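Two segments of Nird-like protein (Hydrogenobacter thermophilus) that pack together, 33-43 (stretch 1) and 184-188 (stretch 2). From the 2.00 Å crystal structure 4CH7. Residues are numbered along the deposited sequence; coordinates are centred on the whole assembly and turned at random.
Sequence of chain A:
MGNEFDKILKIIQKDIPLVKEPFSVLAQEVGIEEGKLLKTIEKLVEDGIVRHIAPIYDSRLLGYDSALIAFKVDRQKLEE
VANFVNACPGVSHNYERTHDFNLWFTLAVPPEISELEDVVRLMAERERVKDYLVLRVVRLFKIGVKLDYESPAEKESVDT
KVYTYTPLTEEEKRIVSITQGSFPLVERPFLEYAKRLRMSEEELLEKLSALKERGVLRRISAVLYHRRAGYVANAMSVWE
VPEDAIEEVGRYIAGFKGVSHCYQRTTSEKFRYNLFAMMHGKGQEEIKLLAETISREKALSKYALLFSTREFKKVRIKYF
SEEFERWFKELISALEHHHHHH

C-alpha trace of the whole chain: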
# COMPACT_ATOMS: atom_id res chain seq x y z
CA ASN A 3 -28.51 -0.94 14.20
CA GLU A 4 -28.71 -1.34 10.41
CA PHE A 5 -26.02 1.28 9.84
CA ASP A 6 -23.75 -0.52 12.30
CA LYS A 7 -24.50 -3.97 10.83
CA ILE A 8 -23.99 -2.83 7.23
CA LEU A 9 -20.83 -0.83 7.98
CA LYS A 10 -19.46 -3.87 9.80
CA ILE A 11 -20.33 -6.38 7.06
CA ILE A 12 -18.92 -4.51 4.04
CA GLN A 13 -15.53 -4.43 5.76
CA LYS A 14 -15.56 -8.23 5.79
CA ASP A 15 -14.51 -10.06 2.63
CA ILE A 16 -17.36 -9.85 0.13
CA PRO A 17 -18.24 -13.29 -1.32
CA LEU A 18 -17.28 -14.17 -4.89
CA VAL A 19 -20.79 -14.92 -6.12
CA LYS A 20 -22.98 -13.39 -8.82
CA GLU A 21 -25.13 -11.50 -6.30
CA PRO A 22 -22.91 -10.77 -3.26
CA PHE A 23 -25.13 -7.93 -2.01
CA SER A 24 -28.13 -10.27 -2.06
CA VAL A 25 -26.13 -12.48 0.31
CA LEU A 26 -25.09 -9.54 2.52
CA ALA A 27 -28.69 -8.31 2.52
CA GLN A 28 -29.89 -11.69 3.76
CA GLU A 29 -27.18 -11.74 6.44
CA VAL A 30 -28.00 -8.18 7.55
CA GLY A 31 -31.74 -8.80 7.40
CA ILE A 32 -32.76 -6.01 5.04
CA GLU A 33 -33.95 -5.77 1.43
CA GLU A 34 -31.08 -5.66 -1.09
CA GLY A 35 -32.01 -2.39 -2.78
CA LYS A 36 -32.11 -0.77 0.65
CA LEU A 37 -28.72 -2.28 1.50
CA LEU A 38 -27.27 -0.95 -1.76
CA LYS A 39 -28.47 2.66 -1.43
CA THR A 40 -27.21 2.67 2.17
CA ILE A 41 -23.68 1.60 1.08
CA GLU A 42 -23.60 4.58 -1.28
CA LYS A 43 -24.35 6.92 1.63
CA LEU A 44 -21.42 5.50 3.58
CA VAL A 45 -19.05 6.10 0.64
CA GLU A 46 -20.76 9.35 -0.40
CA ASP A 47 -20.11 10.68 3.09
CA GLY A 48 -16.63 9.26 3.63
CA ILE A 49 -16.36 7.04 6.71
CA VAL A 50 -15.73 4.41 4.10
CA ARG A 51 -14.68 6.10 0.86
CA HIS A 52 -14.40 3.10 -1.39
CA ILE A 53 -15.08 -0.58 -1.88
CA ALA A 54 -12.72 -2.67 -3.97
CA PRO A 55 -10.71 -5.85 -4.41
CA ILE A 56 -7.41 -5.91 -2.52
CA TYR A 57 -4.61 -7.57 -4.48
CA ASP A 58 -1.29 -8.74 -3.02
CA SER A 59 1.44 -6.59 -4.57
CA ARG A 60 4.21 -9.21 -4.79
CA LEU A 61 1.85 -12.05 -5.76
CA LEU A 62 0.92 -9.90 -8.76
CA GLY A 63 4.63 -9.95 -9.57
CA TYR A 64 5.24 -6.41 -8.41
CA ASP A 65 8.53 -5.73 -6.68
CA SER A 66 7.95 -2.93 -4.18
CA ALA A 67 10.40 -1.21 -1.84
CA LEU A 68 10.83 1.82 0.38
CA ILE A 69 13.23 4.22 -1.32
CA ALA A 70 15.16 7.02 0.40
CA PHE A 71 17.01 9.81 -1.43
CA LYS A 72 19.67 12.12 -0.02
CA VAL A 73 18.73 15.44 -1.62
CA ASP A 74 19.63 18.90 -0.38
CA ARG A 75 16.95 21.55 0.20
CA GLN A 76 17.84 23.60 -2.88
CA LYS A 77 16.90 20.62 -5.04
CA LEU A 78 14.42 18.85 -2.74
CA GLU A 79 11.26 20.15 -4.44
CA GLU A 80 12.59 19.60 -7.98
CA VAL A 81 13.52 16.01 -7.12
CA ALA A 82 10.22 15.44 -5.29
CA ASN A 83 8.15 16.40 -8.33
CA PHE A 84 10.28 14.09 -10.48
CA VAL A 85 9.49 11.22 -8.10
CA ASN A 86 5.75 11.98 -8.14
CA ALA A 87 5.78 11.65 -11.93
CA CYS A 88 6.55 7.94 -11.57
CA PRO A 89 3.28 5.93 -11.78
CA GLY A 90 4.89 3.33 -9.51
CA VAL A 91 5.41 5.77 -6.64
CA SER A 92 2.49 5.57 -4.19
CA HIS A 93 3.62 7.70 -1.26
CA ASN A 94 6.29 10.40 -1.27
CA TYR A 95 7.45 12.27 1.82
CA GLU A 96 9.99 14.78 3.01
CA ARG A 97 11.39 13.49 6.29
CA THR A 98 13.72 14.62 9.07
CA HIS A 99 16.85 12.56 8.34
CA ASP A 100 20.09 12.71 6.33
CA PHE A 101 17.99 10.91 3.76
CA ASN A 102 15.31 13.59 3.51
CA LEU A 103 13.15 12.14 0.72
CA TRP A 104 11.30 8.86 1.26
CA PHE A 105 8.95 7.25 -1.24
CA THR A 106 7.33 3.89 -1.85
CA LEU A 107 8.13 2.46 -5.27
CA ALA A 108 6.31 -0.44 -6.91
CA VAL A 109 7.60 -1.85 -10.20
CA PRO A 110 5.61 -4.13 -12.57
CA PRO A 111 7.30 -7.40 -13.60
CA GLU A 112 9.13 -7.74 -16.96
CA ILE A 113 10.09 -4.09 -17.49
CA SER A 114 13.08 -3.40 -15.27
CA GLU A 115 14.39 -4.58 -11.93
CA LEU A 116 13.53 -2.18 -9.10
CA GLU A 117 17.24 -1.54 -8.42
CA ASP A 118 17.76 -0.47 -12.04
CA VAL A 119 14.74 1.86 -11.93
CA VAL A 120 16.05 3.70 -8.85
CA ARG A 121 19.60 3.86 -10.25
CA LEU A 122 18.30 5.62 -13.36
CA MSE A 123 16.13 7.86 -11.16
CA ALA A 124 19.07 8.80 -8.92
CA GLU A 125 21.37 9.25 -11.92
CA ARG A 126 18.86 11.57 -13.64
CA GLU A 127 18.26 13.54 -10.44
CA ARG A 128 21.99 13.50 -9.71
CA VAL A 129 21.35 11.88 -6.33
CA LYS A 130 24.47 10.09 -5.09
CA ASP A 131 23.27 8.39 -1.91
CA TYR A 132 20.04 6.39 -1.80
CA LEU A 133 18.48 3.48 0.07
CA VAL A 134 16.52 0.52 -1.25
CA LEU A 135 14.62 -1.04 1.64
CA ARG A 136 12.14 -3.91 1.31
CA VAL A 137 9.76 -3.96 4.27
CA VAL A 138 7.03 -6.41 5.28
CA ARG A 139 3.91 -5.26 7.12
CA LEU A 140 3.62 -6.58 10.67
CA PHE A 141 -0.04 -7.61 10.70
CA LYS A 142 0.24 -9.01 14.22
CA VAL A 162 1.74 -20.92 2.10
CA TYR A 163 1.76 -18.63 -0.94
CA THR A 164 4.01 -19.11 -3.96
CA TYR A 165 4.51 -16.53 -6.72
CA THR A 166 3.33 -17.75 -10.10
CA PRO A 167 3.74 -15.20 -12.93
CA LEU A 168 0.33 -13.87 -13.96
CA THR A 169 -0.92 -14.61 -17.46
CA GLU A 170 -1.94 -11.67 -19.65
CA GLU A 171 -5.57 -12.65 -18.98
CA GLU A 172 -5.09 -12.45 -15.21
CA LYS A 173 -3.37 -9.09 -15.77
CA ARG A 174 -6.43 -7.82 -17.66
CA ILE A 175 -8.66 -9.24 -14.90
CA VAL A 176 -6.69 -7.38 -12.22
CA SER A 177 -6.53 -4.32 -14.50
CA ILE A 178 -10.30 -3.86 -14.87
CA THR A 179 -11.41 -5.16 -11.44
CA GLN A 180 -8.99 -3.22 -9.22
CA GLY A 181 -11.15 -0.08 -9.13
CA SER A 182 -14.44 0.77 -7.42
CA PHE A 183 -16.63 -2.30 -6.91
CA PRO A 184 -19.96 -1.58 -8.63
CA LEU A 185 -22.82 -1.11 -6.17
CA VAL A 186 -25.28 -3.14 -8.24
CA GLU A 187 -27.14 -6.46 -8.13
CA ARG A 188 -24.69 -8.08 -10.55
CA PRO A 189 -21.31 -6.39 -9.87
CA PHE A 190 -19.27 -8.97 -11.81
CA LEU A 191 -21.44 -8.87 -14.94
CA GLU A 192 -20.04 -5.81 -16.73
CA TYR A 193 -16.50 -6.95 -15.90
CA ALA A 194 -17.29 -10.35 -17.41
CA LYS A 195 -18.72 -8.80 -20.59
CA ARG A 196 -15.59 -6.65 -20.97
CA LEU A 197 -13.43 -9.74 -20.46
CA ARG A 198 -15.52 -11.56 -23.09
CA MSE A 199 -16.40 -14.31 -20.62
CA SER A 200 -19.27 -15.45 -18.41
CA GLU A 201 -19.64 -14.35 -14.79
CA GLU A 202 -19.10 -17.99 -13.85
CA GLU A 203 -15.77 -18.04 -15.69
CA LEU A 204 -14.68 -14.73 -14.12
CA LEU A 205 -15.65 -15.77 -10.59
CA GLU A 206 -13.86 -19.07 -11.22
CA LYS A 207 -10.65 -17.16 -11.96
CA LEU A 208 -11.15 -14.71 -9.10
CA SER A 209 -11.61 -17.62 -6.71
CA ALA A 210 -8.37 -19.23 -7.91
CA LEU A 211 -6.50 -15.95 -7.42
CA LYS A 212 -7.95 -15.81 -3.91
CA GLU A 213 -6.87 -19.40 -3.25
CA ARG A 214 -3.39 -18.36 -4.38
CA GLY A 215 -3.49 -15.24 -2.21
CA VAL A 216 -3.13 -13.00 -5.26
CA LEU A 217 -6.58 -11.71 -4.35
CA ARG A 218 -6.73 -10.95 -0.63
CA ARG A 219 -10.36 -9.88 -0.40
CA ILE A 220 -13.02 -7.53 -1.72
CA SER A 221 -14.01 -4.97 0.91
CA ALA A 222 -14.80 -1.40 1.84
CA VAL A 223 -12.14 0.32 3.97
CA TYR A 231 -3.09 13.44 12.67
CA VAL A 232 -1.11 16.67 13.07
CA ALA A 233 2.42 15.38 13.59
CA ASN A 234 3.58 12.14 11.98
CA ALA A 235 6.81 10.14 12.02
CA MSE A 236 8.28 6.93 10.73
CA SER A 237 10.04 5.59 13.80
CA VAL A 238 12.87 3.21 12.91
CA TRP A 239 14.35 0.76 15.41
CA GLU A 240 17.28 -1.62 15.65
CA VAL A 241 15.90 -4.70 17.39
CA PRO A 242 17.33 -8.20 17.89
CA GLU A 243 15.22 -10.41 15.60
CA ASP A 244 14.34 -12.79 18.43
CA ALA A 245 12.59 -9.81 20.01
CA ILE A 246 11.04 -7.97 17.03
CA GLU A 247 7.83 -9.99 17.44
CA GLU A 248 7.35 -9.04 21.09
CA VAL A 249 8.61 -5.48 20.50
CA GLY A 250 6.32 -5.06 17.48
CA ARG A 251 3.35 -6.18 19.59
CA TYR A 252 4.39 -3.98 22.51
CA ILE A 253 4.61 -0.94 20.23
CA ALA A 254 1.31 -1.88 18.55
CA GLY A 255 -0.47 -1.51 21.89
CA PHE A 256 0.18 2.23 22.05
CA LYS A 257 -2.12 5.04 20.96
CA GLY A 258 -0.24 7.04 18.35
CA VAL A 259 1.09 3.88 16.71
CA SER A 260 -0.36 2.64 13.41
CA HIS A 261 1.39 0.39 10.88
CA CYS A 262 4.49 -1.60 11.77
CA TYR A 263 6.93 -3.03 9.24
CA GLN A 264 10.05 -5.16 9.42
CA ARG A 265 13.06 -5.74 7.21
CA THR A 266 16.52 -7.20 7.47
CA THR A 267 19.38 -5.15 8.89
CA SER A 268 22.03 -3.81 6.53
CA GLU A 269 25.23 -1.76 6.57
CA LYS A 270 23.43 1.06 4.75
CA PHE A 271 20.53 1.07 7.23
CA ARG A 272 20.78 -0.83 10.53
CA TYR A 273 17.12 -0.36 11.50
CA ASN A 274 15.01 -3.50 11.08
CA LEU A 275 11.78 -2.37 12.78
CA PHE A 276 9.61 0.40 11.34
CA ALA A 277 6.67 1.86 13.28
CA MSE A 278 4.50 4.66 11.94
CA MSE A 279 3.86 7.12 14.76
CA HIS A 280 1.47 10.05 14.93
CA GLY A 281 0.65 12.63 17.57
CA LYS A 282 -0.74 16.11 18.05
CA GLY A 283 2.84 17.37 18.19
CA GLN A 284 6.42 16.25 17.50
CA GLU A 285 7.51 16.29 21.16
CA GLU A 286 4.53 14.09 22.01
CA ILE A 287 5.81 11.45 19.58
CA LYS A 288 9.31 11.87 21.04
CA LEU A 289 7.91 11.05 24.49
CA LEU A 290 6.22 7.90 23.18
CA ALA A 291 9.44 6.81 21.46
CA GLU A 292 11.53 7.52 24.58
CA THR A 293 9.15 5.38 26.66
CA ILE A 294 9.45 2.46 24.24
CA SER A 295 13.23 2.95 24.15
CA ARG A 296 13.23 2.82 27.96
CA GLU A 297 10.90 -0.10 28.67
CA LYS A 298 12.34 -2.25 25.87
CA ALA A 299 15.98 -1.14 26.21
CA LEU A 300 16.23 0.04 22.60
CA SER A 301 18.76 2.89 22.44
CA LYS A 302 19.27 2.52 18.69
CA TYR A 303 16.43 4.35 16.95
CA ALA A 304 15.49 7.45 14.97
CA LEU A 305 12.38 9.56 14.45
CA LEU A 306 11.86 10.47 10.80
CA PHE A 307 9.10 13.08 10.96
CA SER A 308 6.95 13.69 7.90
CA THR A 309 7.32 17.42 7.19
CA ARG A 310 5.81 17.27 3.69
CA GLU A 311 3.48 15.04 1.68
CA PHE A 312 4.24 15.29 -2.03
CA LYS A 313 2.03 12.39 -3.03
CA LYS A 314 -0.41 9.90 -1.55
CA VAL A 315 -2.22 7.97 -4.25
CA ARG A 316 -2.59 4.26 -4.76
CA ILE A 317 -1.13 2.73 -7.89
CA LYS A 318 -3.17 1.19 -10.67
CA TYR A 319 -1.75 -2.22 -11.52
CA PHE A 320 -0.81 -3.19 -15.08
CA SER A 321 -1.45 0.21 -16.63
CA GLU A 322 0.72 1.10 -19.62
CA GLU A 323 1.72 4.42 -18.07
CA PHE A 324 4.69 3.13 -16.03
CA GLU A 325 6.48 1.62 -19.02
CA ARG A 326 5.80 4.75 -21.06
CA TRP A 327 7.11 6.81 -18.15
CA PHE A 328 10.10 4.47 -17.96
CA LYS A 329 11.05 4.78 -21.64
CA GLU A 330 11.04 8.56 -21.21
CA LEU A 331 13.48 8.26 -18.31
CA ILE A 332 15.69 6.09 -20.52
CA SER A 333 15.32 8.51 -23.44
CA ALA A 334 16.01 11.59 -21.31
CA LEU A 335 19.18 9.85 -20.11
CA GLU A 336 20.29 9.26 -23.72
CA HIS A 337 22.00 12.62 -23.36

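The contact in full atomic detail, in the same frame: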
# COMPACT_ATOMS: atom_id res chain seq x y z
N GLU A 33 -33.77 -5.62 2.88
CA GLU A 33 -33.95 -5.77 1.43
C GLU A 33 -32.70 -5.27 0.70
O GLU A 33 -32.07 -4.31 1.14
CB GLU A 33 -35.20 -5.01 0.99
CG GLU A 33 -35.58 -5.20 -0.47
CD GLU A 33 -35.05 -4.10 -1.35
OE1 GLU A 33 -34.66 -3.04 -0.82
OE2 GLU A 33 -35.02 -4.30 -2.58
N GLU A 34 -32.35 -5.93 -0.40
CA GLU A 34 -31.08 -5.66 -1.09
C GLU A 34 -30.95 -4.24 -1.62
O GLU A 34 -29.91 -3.60 -1.45
CB GLU A 34 -30.85 -6.66 -2.22
CG GLU A 34 -29.50 -6.50 -2.91
CD GLU A 34 -29.33 -7.44 -4.09
OE1 GLU A 34 -30.25 -8.23 -4.36
OE2 GLU A 34 -28.26 -7.37 -4.74
N GLY A 35 -32.01 -3.74 -2.26
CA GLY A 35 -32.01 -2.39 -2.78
C GLY A 35 -31.74 -1.38 -1.68
O GLY A 35 -31.01 -0.41 -1.88
N LYS A 36 -32.33 -1.62 -0.51
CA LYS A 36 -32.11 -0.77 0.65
C LYS A 36 -30.66 -0.86 1.14
O LYS A 36 -30.05 0.14 1.50
CB LYS A 36 -33.07 -1.13 1.78
CG LYS A 36 -32.86 -0.30 3.04
CD LYS A 36 -33.99 -0.49 4.03
CE LYS A 36 -33.77 0.38 5.25
NZ LYS A 36 -34.89 0.28 6.23
N LEU A 37 -30.12 -2.08 1.14
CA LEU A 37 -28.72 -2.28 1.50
C LEU A 37 -27.82 -1.49 0.57
O LEU A 37 -26.93 -0.76 1.02
CB LEU A 37 -28.34 -3.77 1.45
CG LEU A 37 -26.84 -4.06 1.55
CD1 LEU A 37 -26.31 -3.63 2.91
CD2 LEU A 37 -26.52 -5.52 1.30
N LEU A 38 -28.06 -1.62 -0.73
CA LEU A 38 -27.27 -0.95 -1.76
C LEU A 38 -27.22 0.57 -1.59
O LEU A 38 -26.14 1.15 -1.49
CB LEU A 38 -27.80 -1.30 -3.15
CG LEU A 38 -27.36 -2.65 -3.71
CD1 LEU A 38 -27.89 -2.86 -5.12
CD2 LEU A 38 -25.85 -2.76 -3.69
N LYS A 39 -28.39 1.21 -1.56
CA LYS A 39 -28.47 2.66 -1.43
C LYS A 39 -27.79 3.15 -0.15
O LYS A 39 -27.19 4.23 -0.13
CB LYS A 39 -29.92 3.14 -1.50
CG LYS A 39 -30.08 4.65 -1.32
CD LYS A 39 -31.51 5.10 -1.54
CE LYS A 39 -31.71 6.52 -1.04
NZ LYS A 39 -31.54 6.61 0.44
N THR A 40 -27.89 2.36 0.91
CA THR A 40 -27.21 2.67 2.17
C THR A 40 -25.68 2.70 2.00
O THR A 40 -25.03 3.65 2.44
CB THR A 40 -27.62 1.72 3.31
OG1 THR A 40 -29.02 1.88 3.59
CG2 THR A 40 -26.83 2.04 4.57
N ILE A 41 -25.12 1.67 1.35
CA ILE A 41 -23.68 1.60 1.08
C ILE A 41 -23.18 2.89 0.43
O ILE A 41 -22.13 3.42 0.81
CB ILE A 41 -23.30 0.46 0.11
CG1 ILE A 41 -23.97 -0.85 0.49
CG2 ILE A 41 -21.78 0.30 0.05
CD1 ILE A 41 -23.46 -1.44 1.76
N GLU A 42 -23.94 3.36 -0.56
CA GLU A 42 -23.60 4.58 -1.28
C GLU A 42 -23.44 5.74 -0.31
O GLU A 42 -22.46 6.48 -0.38
CB GLU A 42 -24.68 4.91 -2.30
CG GLU A 42 -25.02 3.77 -3.26
CD GLU A 42 -26.04 4.17 -4.31
OE1 GLU A 42 -26.73 5.19 -4.10
OE2 GLU A 42 -26.14 3.47 -5.33
N LYS A 43 -24.40 5.89 0.60
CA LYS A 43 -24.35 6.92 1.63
C LYS A 43 -23.04 6.87 2.40
O LYS A 43 -22.40 7.90 2.62
CB LYS A 43 -25.51 6.77 2.61
CG LYS A 43 -26.84 7.32 2.12
CD LYS A 43 -27.89 7.21 3.22
CE LYS A 43 -29.22 7.81 2.79
NZ LYS A 43 -30.28 7.56 3.81
N PRO A 184 -18.64 -2.09 -8.28
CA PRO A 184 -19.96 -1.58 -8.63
C PRO A 184 -20.99 -1.89 -7.56
O PRO A 184 -21.07 -3.04 -7.10
CB PRO A 184 -20.30 -2.35 -9.91
CG PRO A 184 -18.98 -2.75 -10.49
CD PRO A 184 -18.10 -3.02 -9.30
N LEU A 185 -21.77 -0.89 -7.15
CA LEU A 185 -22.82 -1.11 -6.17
C LEU A 185 -24.12 -1.47 -6.89
O LEU A 185 -25.07 -0.68 -6.91
CB LEU A 185 -22.99 0.12 -5.27
CG LEU A 185 -21.76 0.48 -4.45
CD1 LEU A 185 -22.07 1.54 -3.40
CD2 LEU A 185 -21.17 -0.75 -3.80
N VAL A 186 -24.13 -2.66 -7.47
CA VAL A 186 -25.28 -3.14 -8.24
C VAL A 186 -25.59 -4.59 -7.88
O VAL A 186 -24.84 -5.23 -7.14
CB VAL A 186 -25.02 -3.04 -9.75
CG1 VAL A 186 -25.00 -1.58 -10.19
CG2 VAL A 186 -23.72 -3.73 -10.13
N GLU A 187 -26.70 -5.10 -8.40
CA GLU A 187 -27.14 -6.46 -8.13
C GLU A 187 -26.18 -7.49 -8.71
O GLU A 187 -25.95 -8.55 -8.12
CB GLU A 187 -28.55 -6.66 -8.70
CG GLU A 187 -29.04 -8.10 -8.68
CD GLU A 187 -30.55 -8.18 -8.73
OE1 GLU A 187 -31.21 -7.43 -7.98
OE2 GLU A 187 -31.09 -9.00 -9.51
N ARG A 188 -25.60 -7.17 -9.87
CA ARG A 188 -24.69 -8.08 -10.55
C ARG A 188 -23.36 -7.38 -10.83
O ARG A 188 -23.08 -7.03 -11.98
CB ARG A 188 -25.31 -8.59 -11.84
CG ARG A 188 -26.61 -9.35 -11.64
CD ARG A 188 -26.36 -10.82 -11.37
NE ARG A 188 -25.89 -11.50 -12.58
CZ ARG A 188 -26.70 -12.00 -13.51
NH1 ARG A 188 -28.02 -11.91 -13.37
NH2 ARG A 188 -26.20 -12.60 -14.58
O HOH W 1 -26.09 -8.57 -5.24

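Stretch 1 enters a helix at E34, and stretch 2 is an irregular segment that passes alongside its first turns. The helix start is capped by E33: its OE1 accepts from K36 N at 2.7 Å, and its OE2 takes a weak bond from G35 N at 3.1 Å, so the carboxylate serves two amides that have no preceding turn to bond to. Regular i to i+4 bonds follow, among them L38 N to E34 O at 2.8 Å. In stretch 2 the one internal backbone bond, V186 N to P184 O at 3.1 Å, is weak. The backbones come nearest at L38 and L185, whose CA atoms lie 6.3 Å apart; at E34 and E187 the CA separation is 8.1 Å. No direct hydrogen bond joins the stretches.

The contact is therefore mainly one of packing, centred on L185. Its side chain points toward the helix, and its CD1 lies 3.7 Å from I41 CG2 and equally 3.7 Å from E42 CG, the latter contact using the aliphatic part of the glutamate. One turn earlier, L38 packs chiefly against backbone: its CD2 is 3.9 Å from L185 C, and its CD1 is 4.0 Å from V186 C. The V186 side chain is directed away, which leaves the main chain of stretch 2 open to this leucine.

At the E34 end the character changes. E34, extended with chi1 and chi2 both t, brings OE2 to 3.7 Å from E187 CA, but its OE1 also sits 3.8 Å from E187 OE1, a close approach of like charges. A water bridges the two residues, donating to E34 OE2 at 2.5 Å and to E187 O at 2.9 Å. It thus links the carboxylate of E34 to the backbone of E187, rather than to the neighbouring carboxylate.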